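Local coordinates for nicking enzyme (Staphylococcus aureus, PDB 4HTE), which probably nicks plasmid DNA at the origin of transfer as the conjugative relaxase Nes, of which this chain is the all-helical C-terminal domain, at residues N85-E89 against D109-I113; Q287-L291 against I311-L315. All blocks are in the same frame, centred on the assembly; numbering follows the deposited sequence.

Contact 1 of 2, residues N85-E89 against D109-I113; sequences NEVFE and DDEKI
This is a steep helix-helix packing contact in an all-alpha fold, where the first turn of helix 109-122 meets the C-terminal half of the long helix 64-99 within the middle helical domain of the relaxase's C-terminal part. Both segments are regular alpha-helix, with phi between about -50 and -67° and psi between -38 and -55°, and each carries one i to i+4 backbone bond: Glu89 N to Asn85 O at 2.9 Å and Ile113 N to Asp109 O at 2.9 Å. The short axes approach to 10.0 Å with an angle of 77° between their directions, so the helices cross nearly at right angles and share one small patch of 252 Å². The closest CA pair across the segments is Phe88 and Ile113, 5.9 Å apart.

Ile113, in the m,t rotamer, is the centre of the patch and gives up the largest area. Its CG2 packs on Phe88 CB at 3.5 Å, its CG1 lies 4.0 Å from the backbone N of Glu89, and its CD1 reaches Asn85 OD1 at 3.5 Å. Phe88 (chi1 m) starts toward the partner helix, but its ring leads away, and the Phe88 side chain touches Leu28 of helix 22-35, so this residue links the contact to a third helix. Ile113 also touches Ala92, one turn further along helix 64-99.

At the solvent-facing edge of the patch two acids meet. Asp109 points its CA-to-CB bond at helix 64-99 and Glu89 bends its end inward; one of the two is probably protonated, since Glu89 OE2 and Asp109 OD2 lie only 2.6 Å apart.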
loop_
_atom_site.group_PDB
_atom_site.type_symbol
_atom_site.label_atom_id
_atom_site.label_comp_id
_atom_site.label_asym_id
_atom_site.label_seq_id
_atom_site.Cartn_x
_atom_site.Cartn_y
_atom_site.Cartn_z
ATOM N N ASN A 85 -6.581 -6.793 -22.463
ATOM C CA ASN A 85 -5.287 -7.371 -22.124
ATOM C C ASN A 85 -4.678 -8.125 -23.306
ATOM O O ASN A 85 -3.475 -8.035 -23.555
ATOM C CB ASN A 85 -5.430 -8.308 -20.921
ATOM C CG ASN A 85 -4.093 -8.680 -20.308
ATOM O OD1 ASN A 85 -3.236 -7.824 -20.091
ATOM N ND2 ASN A 85 -3.909 -9.966 -20.026
ATOM N N GLU A 86 -5.513 -8.871 -24.026
ATOM C CA GLU A 86 -5.066 -9.630 -25.192
ATOM C C GLU A 86 -4.410 -8.697 -26.200
ATOM O O GLU A 86 -3.421 -9.053 -26.843
ATOM C CB GLU A 86 -6.248 -10.352 -25.845
ATOM C CG GLU A 86 -6.867 -11.445 -24.980
ATOM C CD GLU A 86 -8.148 -12.008 -25.571
ATOM O OE1 GLU A 86 -8.586 -11.515 -26.632
ATOM O OE2 GLU A 86 -8.717 -12.948 -24.972
ATOM N N VAL A 87 -4.971 -7.500 -26.330
ATOM C CA VAL A 87 -4.431 -6.490 -27.228
ATOM C C VAL A 87 -3.032 -6.073 -26.794
ATOM O O VAL A 87 -2.109 -6.011 -27.610
ATOM C CB VAL A 87 -5.322 -5.239 -27.255
ATOM C CG1 VAL A 87 -4.636 -4.117 -28.016
ATOM C CG2 VAL A 87 -6.670 -5.563 -27.873
ATOM N N PHE A 88 -2.885 -5.782 -25.507
ATOM C CA PHE A 88 -1.607 -5.341 -24.961
ATOM C C PHE A 88 -0.535 -6.419 -25.081
ATOM O O PHE A 88 0.626 -6.124 -25.372
ATOM C CB PHE A 88 -1.764 -4.941 -23.492
ATOM C CG PHE A 88 -2.386 -3.582 -23.290
ATOM C CD1 PHE A 88 -2.818 -2.825 -24.369
ATOM C CD2 PHE A 88 -2.526 -3.060 -22.014
ATOM C CE1 PHE A 88 -3.385 -1.579 -24.174
ATOM C CE2 PHE A 88 -3.092 -1.812 -21.818
ATOM C CZ PHE A 88 -3.520 -1.073 -22.901
ATOM N N GLU A 89 -0.928 -7.667 -24.855
ATOM C CA GLU A 89 0.012 -8.781 -24.874
ATOM C C GLU A 89 0.646 -8.923 -26.254
ATOM O O GLU A 89 1.849 -9.156 -26.371
ATOM C CB GLU A 89 -0.699 -10.077 -24.479
ATOM C CG GLU A 89 0.173 -11.056 -23.706
ATOM C CD GLU A 89 -0.641 -12.065 -22.914
ATOM O OE1 GLU A 89 -1.830 -12.262 -23.242
ATOM O OE2 GLU A 89 -0.093 -12.652 -21.957
ATOM N N ASP A 109 4.656 -11.742 -18.991
ATOM C CA ASP A 109 3.725 -11.096 -19.906
ATOM C C ASP A 109 3.207 -9.783 -19.329
ATOM O O ASP A 109 3.227 -8.753 -20.002
ATOM C CB ASP A 109 2.561 -12.033 -20.223
ATOM C CG ASP A 109 3.005 -13.272 -20.976
ATOM O OD1 ASP A 109 4.216 -13.575 -20.955
ATOM O OD2 ASP A 109 2.145 -13.944 -21.584
ATOM N N ASP A 110 2.745 -9.819 -18.083
ATOM C CA ASP A 110 2.280 -8.607 -17.418
ATOM C C ASP A 110 3.386 -7.562 -17.373
ATOM O O ASP A 110 3.182 -6.413 -17.768
ATOM C CB ASP A 110 1.793 -8.918 -16.005
ATOM C CG ASP A 110 0.347 -9.367 -15.977
ATOM O OD1 ASP A 110 -0.418 -8.960 -16.878
ATOM O OD2 ASP A 110 -0.026 -10.124 -15.056
ATOM N N GLU A 111 4.556 -7.965 -16.893
ATOM C CA GLU A 111 5.696 -7.063 -16.818
ATOM C C GLU A 111 5.977 -6.448 -18.186
ATOM O O GLU A 111 6.088 -5.231 -18.313
ATOM C CB GLU A 111 6.928 -7.803 -16.297
ATOM C CG GLU A 111 6.847 -8.162 -14.821
ATOM C CD GLU A 111 7.983 -9.058 -14.368
ATOM O OE1 GLU A 111 8.783 -9.485 -15.226
ATOM O OE2 GLU A 111 8.077 -9.336 -13.152
ATOM N N LYS A 112 6.076 -7.293 -19.207
ATOM C CA LYS A 112 6.313 -6.826 -20.569
ATOM C C LYS A 112 5.314 -5.743 -20.957
ATOM O O LYS A 112 5.701 -4.647 -21.357
ATOM C CB LYS A 112 6.217 -7.989 -21.556
ATOM C CG LYS A 112 7.415 -8.919 -21.547
ATOM C CD LYS A 112 7.170 -10.121 -22.441
ATOM C CE LYS A 112 8.394 -11.014 -22.532
ATOM N NZ LYS A 112 8.063 -12.365 -23.070
ATOM N N ILE A 113 4.029 -6.059 -20.837
ATOM C CA ILE A 113 2.970 -5.118 -21.176
ATOM C C ILE A 113 3.207 -3.767 -20.513
ATOM O O ILE A 113 3.133 -2.725 -21.164
ATOM C CB ILE A 113 1.599 -5.649 -20.739
ATOM C CG1 ILE A 113 1.200 -6.846 -21.601
ATOM C CG2 ILE A 113 0.550 -4.556 -20.850
ATOM C CD1 ILE A 113 0.130 -7.709 -20.980
#

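Contact 2 of 2, residues Q287-L291 against I311-L315; sequences QVKLL and IQKKL
Helices 278-293 and 302-319 form an antiparallel helical hairpin, packed largely through apolar side-chain atoms. Both segments are alpha-helical (phi -47 to -71°, psi -37 to -55°), with Leu291 N bonded to Gln287 O at 3.0 Å and Leu315 N to Ile311 O at 2.9 Å. The short axes come within 10.8 Å at 156° (signed crossing -156°), and the closest CA pair is Gln287 and Ile311 at 7.3 Å; 299 Å² is buried.

Ile311 (m,t) comes first and is the most covered residue: its CG2 meets OE1 of Gln287 (chi1 and chi2 m) at 3.4 Å and CD1 of Leu291 (chi1 m, chi2 124°) at 3.8 Å, while its CD1 reaches Leu290 CB at 4.1 Å. Gln312 starts sideways, yet its CG lies 3.6 Å from Leu291 CD2. One turn after Ile311, Leu315 (m,t) places CD1 4.0 Å from Leu291 CD1 and CD2 3.9 Å from Gln287 CB. Two i, i+4 pairs thus face each other.

Beyond this interface, Lys314 NZ hydrogen-bonds Tyr283 OH, one turn earlier on helix 278-293. The loop between helices 302-319 and 327-339 covers the flank, with Phe321 on Val288 and Tyr323 and Ser324 on Gln312.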
loop_
_atom_site.group_PDB
_atom_site.type_symbol
_atom_site.label_atom_id
_atom_site.label_comp_id
_atom_site.label_asym_id
_atom_site.label_seq_id
_atom_site.Cartn_x
_atom_site.Cartn_y
_atom_site.Cartn_z
ATOM N N GLN A 287 6.592 21.378 23.655
ATOM C CA GLN A 287 5.343 21.611 22.935
ATOM C C GLN A 287 4.404 20.416 23.042
ATOM O O GLN A 287 3.217 20.572 23.321
ATOM C CB GLN A 287 5.621 21.918 21.465
ATOM C CG GLN A 287 6.358 23.221 21.238
ATOM C CD GLN A 287 5.574 24.432 21.715
ATOM O OE1 GLN A 287 4.764 24.991 20.975
ATOM N NE2 GLN A 287 5.809 24.840 22.959
ATOM N N VAL A 288 4.935 19.224 22.812
ATOM C CA VAL A 288 4.153 18.012 22.970
ATOM C C VAL A 288 3.442 18.027 24.322
ATOM O O VAL A 288 2.271 17.660 24.424
ATOM C CB VAL A 288 5.047 16.771 22.873
ATOM C CG1 VAL A 288 4.314 15.556 23.379
ATOM C CG2 VAL A 288 5.510 16.568 21.439
ATOM N N LYS A 289 4.155 18.462 25.355
ATOM C CA LYS A 289 3.589 18.550 26.695
ATOM C C LYS A 289 2.444 19.560 26.729
ATOM O O LYS A 289 1.452 19.360 27.429
ATOM C CB LYS A 289 4.670 18.945 27.703
ATOM N N LEU A 290 2.591 20.645 25.974
ATOM C CA LEU A 290 1.566 21.686 25.904
ATOM C C LEU A 290 0.263 21.173 25.296
ATOM O O LEU A 290 -0.825 21.538 25.744
ATOM C CB LEU A 290 2.069 22.882 25.088
ATOM C CG LEU A 290 2.864 23.964 25.824
ATOM C CD1 LEU A 290 1.941 25.098 26.235
ATOM C CD2 LEU A 290 3.600 23.408 27.035
ATOM N N LEU A 291 0.373 20.336 24.270
ATOM C CA LEU A 291 -0.806 19.796 23.603
ATOM C C LEU A 291 -1.527 18.796 24.499
ATOM O O LEU A 291 -2.737 18.896 24.697
ATOM C CB LEU A 291 -0.419 19.139 22.279
ATOM C CG LEU A 291 0.164 20.088 21.231
ATOM C CD1 LEU A 291 1.537 19.614 20.785
ATOM C CD2 LEU A 291 -0.768 20.204 20.040
ATOM N N ILE A 311 -0.042 25.110 17.257
ATOM C CA ILE A 311 1.203 24.486 17.688
ATOM C C ILE A 311 1.588 23.340 16.760
ATOM O O ILE A 311 2.734 23.254 16.319
ATOM C CB ILE A 311 1.111 23.973 19.140
ATOM C CG1 ILE A 311 0.995 25.157 20.102
ATOM C CG2 ILE A 311 2.331 23.123 19.486
ATOM C CD1 ILE A 311 1.078 24.786 21.563
ATOM N N GLN A 312 0.632 22.465 16.465
ATOM C CA GLN A 312 0.876 21.351 15.558
ATOM C C GLN A 312 1.379 21.868 14.219
ATOM O O GLN A 312 2.410 21.424 13.716
ATOM C CB GLN A 312 -0.400 20.540 15.337
ATOM C CG GLN A 312 -0.823 19.692 16.526
ATOM C CD GLN A 312 -1.789 18.588 16.135
ATOM O OE1 GLN A 312 -1.934 18.260 14.957
ATOM N NE2 GLN A 312 -2.450 18.002 17.127
ATOM N N LYS A 313 0.636 22.806 13.645
ATOM C CA LYS A 313 0.995 23.402 12.367
ATOM C C LYS A 313 2.449 23.852 12.361
ATOM O O LYS A 313 3.199 23.542 11.436
ATOM C CB LYS A 313 0.074 24.586 12.074
ATOM C CG LYS A 313 0.564 25.512 10.980
ATOM C CD LYS A 313 -0.556 26.412 10.499
ATOM C CE LYS A 313 -0.028 27.520 9.609
ATOM N NZ LYS A 313 0.573 28.634 10.391
ATOM N N LYS A 314 2.843 24.581 13.399
ATOM C CA LYS A 314 4.209 25.079 13.501
ATOM C C LYS A 314 5.201 23.923 13.581
ATOM O O LYS A 314 6.137 23.849 12.791
ATOM C CB LYS A 314 4.364 25.974 14.729
ATOM C CG LYS A 314 5.609 26.836 14.697
ATOM C CD LYS A 314 6.016 27.271 16.090
ATOM C CE LYS A 314 6.986 28.436 16.048
ATOM N NZ LYS A 314 7.570 28.717 17.388
ATOM N N LEU A 315 4.988 23.029 14.541
ATOM C CA LEU A 315 5.848 21.863 14.725
ATOM C C LEU A 315 6.132 21.152 13.406
ATOM O O LEU A 315 7.283 20.862 13.081
ATOM C CB LEU A 315 5.196 20.878 15.696
ATOM C CG LEU A 315 5.191 21.270 17.173
ATOM C CD1 LEU A 315 4.318 20.312 17.968
ATOM C CD2 LEU A 315 6.606 21.291 17.729
#

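Contacts 1 and 2 are separate packing sites at opposite sides of the chain's centre, with centres 51 Å apart and nearest atoms about 40 Å apart. They follow one another along the sequence, and each joins successive helices across 19 intervening residues. Contact 1 crosses at 77°, buries 252 Å² and centres on Ile113; contact 2, at 156°, buries 299 Å² and brings an i, i+4 pair of each helix face to face. The Leu315 side chain of contact 2 is about 8 Å from those of Asp320 and Asp328, which bind calcium in a structure of this protein, though not in this model; a calcium ion that is present lies about 11 Å from it. Contact 1 is remote from these sites.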